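Long-range contact in PrgA (Enterococcus faecalis, PDB 6Z9K), which provides surface exclusion against unwanted conjugation, reaching far outside the cell from its wall anchor, this chain being its CAP domain: residues A[132-143]-A[215-226]. Numbering follows the deposited sequence. Where two conformers were deposited one is given.
Sequences NGFKEYPGMNYY and ISYGKEKLEDSS
Phe134 drives its CE2-CZ edge into one face of the Tyr217 ring. The two planes stand at 67° with centroids 4.7 Å apart, an edge-to-face pair. In the conformer given, Leu222 CD2 lies over one face of the Phe134 ring, 3.4 Å from its centroid, a CH-pi contact. Phe105 of helix 100-112 also stacks with Phe134, joining this cluster to the helical layer. The Tyr217 chi1 of 52° presents its ring face to the Phe134 edge.

Beside the rings, Phe134 and Leu222 form a single backbone bridge. Lys135 N donates to Lys221 O (2.8 Å) in a nearly straight bond, and Glu223 N donates to Gly133 O. Ser226 OG also donates to Gly133 O, on a lone pair (2.7 Å), so two donors grip this carbonyl. Gly133 itself closes helix 122-132 in a Schellman motif.

Lys135 runs extended beyond CG across Lys221 O, and Lys135 NZ reaches Glu220 O (3.0 Å). Glu223 lies obliquely against the Lys135 stem, while its OE2 accepts hydrogen bonds from two waters, one also donating to Phe134 O, the other accepting from Glu136 N. The Lys221 and Tyr143 side chains slide past each other in opposite directions, Lys221 CB and CG against Tyr143 CE1. Bends at chi2 and chi4 fold the lysine chain so that Lys221 CD lies 3.3 Å from Tyr137 OH. Tyr143 OH donates to a lone pair of Lys135 O (2.7 Å), tying the two ends of the 132-143 loop together.

At the far end Ser216 N donates to Tyr143 O (3.1 Å), just before strand 144-148, which pairs antiparallel with 211-217. One water links Tyr142 O with Ser216 O. The contact thus fastens the loop between helix 122-132 and outer strand 144-148 to the end of middle strand 211-217 and the turn after it, within the alpha-beta-alpha sandwich of a CAP domain.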
# COMPACT_ATOMS: atom_id res chain seq x y z
N ASN A 132 6.77 0.98 -19.27
CA ASN A 132 7.60 0.22 -18.32
C ASN A 132 7.67 -1.27 -18.68
O ASN A 132 8.31 -2.02 -17.91
CB ASN A 132 7.09 0.44 -16.88
CG ASN A 132 7.49 1.82 -16.37
OD1 ASN A 132 8.59 1.98 -15.89
ND2 ASN A 132 6.66 2.83 -16.60
N GLY A 133 7.13 -1.66 -19.80
CA GLY A 133 7.25 -3.02 -20.33
C GLY A 133 6.19 -3.95 -19.76
O GLY A 133 6.35 -5.18 -19.94
N PHE A 134 5.13 -3.41 -19.16
CA PHE A 134 4.02 -4.22 -18.62
C PHE A 134 2.89 -4.31 -19.64
O PHE A 134 2.67 -3.42 -20.46
CB PHE A 134 3.52 -3.60 -17.32
CG PHE A 134 4.50 -3.74 -16.19
CD1 PHE A 134 5.53 -2.83 -16.02
CD2 PHE A 134 4.45 -4.81 -15.31
CE1 PHE A 134 6.45 -2.93 -15.01
CE2 PHE A 134 5.36 -4.92 -14.27
CZ PHE A 134 6.37 -4.00 -14.12
N LYS A 135 2.09 -5.35 -19.50
CA LYS A 135 0.91 -5.58 -20.33
C LYS A 135 -0.13 -4.51 -20.07
O LYS A 135 -0.30 -4.06 -18.93
CB LYS A 135 0.33 -6.97 -20.06
CG LYS A 135 1.30 -8.06 -20.48
CD LYS A 135 0.88 -9.40 -19.99
CE LYS A 135 1.70 -10.44 -20.72
NZ LYS A 135 1.51 -11.77 -20.10
N GLU A 136 -0.82 -4.13 -21.15
CA GLU A 136 -1.96 -3.19 -21.04
C GLU A 136 -3.27 -3.99 -20.99
O GLU A 136 -3.41 -5.03 -21.68
CB GLU A 136 -2.01 -2.26 -22.23
CG GLU A 136 -0.84 -1.34 -22.33
CD GLU A 136 -1.04 -0.34 -23.47
OE1 GLU A 136 -0.34 -0.47 -24.51
OE2 GLU A 136 -1.89 0.59 -23.26
N TYR A 137 -4.26 -3.42 -20.33
CA TYR A 137 -5.64 -3.97 -20.23
C TYR A 137 -6.56 -2.80 -20.52
O TYR A 137 -6.96 -2.11 -19.61
CB TYR A 137 -5.84 -4.57 -18.85
CG TYR A 137 -4.83 -5.65 -18.53
CD1 TYR A 137 -3.61 -5.34 -17.97
CD2 TYR A 137 -5.07 -6.97 -18.86
CE1 TYR A 137 -2.64 -6.30 -17.72
CE2 TYR A 137 -4.14 -7.96 -18.56
CZ TYR A 137 -2.91 -7.63 -18.03
OH TYR A 137 -2.04 -8.66 -17.79
N PRO A 138 -6.84 -2.49 -21.79
CA PRO A 138 -7.59 -1.28 -22.17
C PRO A 138 -8.88 -1.12 -21.38
O PRO A 138 -9.63 -2.07 -21.27
CB PRO A 138 -7.85 -1.56 -23.65
CG PRO A 138 -6.58 -2.29 -24.08
CD PRO A 138 -6.41 -3.28 -22.94
N GLY A 139 -9.03 0.02 -20.71
CA GLY A 139 -10.23 0.37 -19.93
C GLY A 139 -10.28 -0.22 -18.54
O GLY A 139 -11.26 0.10 -17.82
N MET A 140 -9.30 -1.05 -18.17
CA MET A 140 -9.30 -1.79 -16.91
C MET A 140 -8.08 -1.38 -16.10
O MET A 140 -7.08 -0.84 -16.65
CB MET A 140 -9.25 -3.31 -17.14
CG MET A 140 -10.18 -3.80 -18.19
SD MET A 140 -11.88 -3.63 -17.66
CE MET A 140 -11.98 -4.85 -16.36
N ASN A 141 -8.13 -1.73 -14.86
CA ASN A 141 -7.02 -1.50 -13.92
C ASN A 141 -6.75 -2.82 -13.17
O ASN A 141 -7.53 -3.18 -12.31
CB ASN A 141 -7.39 -0.43 -12.91
CG ASN A 141 -6.55 -0.53 -11.67
OD1 ASN A 141 -5.34 -0.69 -11.77
ND2 ASN A 141 -7.21 -0.44 -10.52
N TYR A 142 -5.64 -3.49 -13.45
CA TYR A 142 -5.21 -4.63 -12.61
C TYR A 142 -3.88 -4.33 -11.96
O TYR A 142 -3.22 -5.29 -11.56
CB TYR A 142 -5.03 -5.92 -13.40
CG TYR A 142 -6.27 -6.33 -14.14
CD1 TYR A 142 -7.52 -6.23 -13.54
CD2 TYR A 142 -6.17 -6.82 -15.42
CE1 TYR A 142 -8.67 -6.57 -14.24
CE2 TYR A 142 -7.31 -7.24 -16.09
CZ TYR A 142 -8.56 -7.06 -15.52
OH TYR A 142 -9.69 -7.43 -16.22
N TYR A 143 -3.52 -3.08 -11.73
CA TYR A 143 -2.22 -2.73 -11.14
C TYR A 143 -2.35 -1.93 -9.84
O TYR A 143 -1.44 -2.00 -9.04
CB TYR A 143 -1.40 -1.92 -12.14
CG TYR A 143 -0.90 -2.72 -13.31
CD1 TYR A 143 0.08 -3.67 -13.15
CD2 TYR A 143 -1.42 -2.52 -14.60
CE1 TYR A 143 0.54 -4.42 -14.21
CE2 TYR A 143 -0.94 -3.24 -15.67
CZ TYR A 143 0.06 -4.18 -15.48
OH TYR A 143 0.54 -4.90 -16.53
N ILE A 215 0.85 0.13 -6.19
CA ILE A 215 1.04 -0.58 -7.47
C ILE A 215 1.67 -1.95 -7.17
O ILE A 215 2.70 -2.00 -6.51
CB ILE A 215 1.87 0.28 -8.44
CG1 ILE A 215 1.28 1.69 -8.60
CG2 ILE A 215 1.97 -0.49 -9.75
CD1 ILE A 215 -0.16 1.74 -8.91
N SER A 216 1.01 -3.04 -7.53
CA SER A 216 1.57 -4.38 -7.21
C SER A 216 1.20 -5.37 -8.30
O SER A 216 0.22 -5.17 -9.03
CB SER A 216 1.12 -4.83 -5.85
OG SER A 216 -0.29 -4.90 -5.75
N TYR A 217 2.03 -6.40 -8.49
CA TYR A 217 1.88 -7.32 -9.63
C TYR A 217 2.83 -8.49 -9.42
O TYR A 217 3.74 -8.43 -8.54
CB TYR A 217 2.24 -6.58 -10.94
CG TYR A 217 3.58 -5.89 -10.87
CD1 TYR A 217 4.79 -6.55 -11.13
CD2 TYR A 217 3.65 -4.53 -10.51
CE1 TYR A 217 6.02 -5.91 -11.00
CE2 TYR A 217 4.88 -3.91 -10.33
CZ TYR A 217 6.06 -4.58 -10.62
OH TYR A 217 7.30 -3.99 -10.50
N GLY A 218 2.64 -9.50 -10.26
CA GLY A 218 3.60 -10.56 -10.47
C GLY A 218 4.27 -10.52 -11.82
O GLY A 218 3.95 -9.65 -12.63
N LYS A 219 5.21 -11.41 -12.05
CA LYS A 219 6.04 -11.34 -13.27
C LYS A 219 5.19 -11.66 -14.49
O LYS A 219 5.60 -11.28 -15.61
CB LYS A 219 7.27 -12.21 -13.14
CG LYS A 219 7.07 -13.69 -13.21
CD LYS A 219 8.39 -14.43 -12.81
CE LYS A 219 9.10 -13.77 -11.65
NZ LYS A 219 10.16 -14.60 -11.04
N GLU A 220 4.04 -12.28 -14.32
CA GLU A 220 3.15 -12.59 -15.48
C GLU A 220 2.54 -11.32 -16.08
O GLU A 220 2.05 -11.42 -17.20
CB GLU A 220 2.00 -13.47 -15.02
CG GLU A 220 2.49 -14.77 -14.39
CD GLU A 220 2.88 -14.74 -12.91
OE1 GLU A 220 2.70 -13.68 -12.25
OE2 GLU A 220 3.39 -15.80 -12.47
N LYS A 221 2.65 -10.16 -15.43
CA LYS A 221 2.15 -8.89 -16.00
C LYS A 221 3.15 -8.25 -16.94
O LYS A 221 2.79 -7.26 -17.60
CB LYS A 221 1.84 -7.89 -14.87
CG LYS A 221 0.66 -8.28 -14.02
CD LYS A 221 -0.57 -8.35 -14.88
CE LYS A 221 -1.91 -8.40 -14.17
NZ LYS A 221 -2.12 -9.70 -13.53
N LEU A 222 4.38 -8.71 -17.00
CA LEU A 222 5.39 -8.11 -17.89
C LEU A 222 5.22 -8.73 -19.27
O LEU A 222 4.97 -9.96 -19.36
CB LEU A 222 6.82 -8.38 -17.40
CG LEU A 222 7.28 -7.61 -16.17
CD1 LEU A 222 8.54 -8.26 -15.63
CD2 LEU A 222 7.56 -6.16 -16.50
N GLU A 223 5.44 -7.94 -20.31
CA GLU A 223 5.55 -8.54 -21.66
C GLU A 223 6.72 -9.53 -21.67
O GLU A 223 7.61 -9.40 -20.86
CB GLU A 223 5.77 -7.47 -22.73
CG GLU A 223 4.68 -6.46 -22.76
CD GLU A 223 3.39 -6.91 -23.44
OE1 GLU A 223 3.24 -8.14 -23.66
OE2 GLU A 223 2.51 -6.02 -23.74
N ASP A 224 6.70 -10.51 -22.56
CA ASP A 224 7.71 -11.61 -22.55
C ASP A 224 9.16 -11.10 -22.70
O ASP A 224 10.08 -11.71 -22.11
CB ASP A 224 7.43 -12.60 -23.66
CG ASP A 224 6.15 -13.42 -23.47
OD1 ASP A 224 5.65 -13.51 -22.34
OD2 ASP A 224 5.71 -13.98 -24.46
N SER A 225 9.34 -10.02 -23.44
CA SER A 225 10.66 -9.42 -23.78
C SER A 225 11.14 -8.50 -22.66
O SER A 225 12.33 -8.13 -22.67
CB SER A 225 10.55 -8.67 -25.10
OG SER A 225 9.70 -7.53 -24.92
N SER A 226 10.27 -8.12 -21.71
CA SER A 226 10.60 -7.08 -20.70
C SER A 226 11.49 -7.60 -19.58
O SER A 226 11.19 -8.64 -19.02
CB SER A 226 9.36 -6.48 -20.12
OG SER A 226 8.68 -5.88 -21.19
O HOH W 1 2.84 -3.46 -23.10
O HOH W 2 2.92 -13.36 -22.01
O HOH W 3 -0.30 -5.79 -23.52
O HOH W 4 -1.25 -6.74 -11.00
O HOH W 5 -1.85 -2.83 -6.03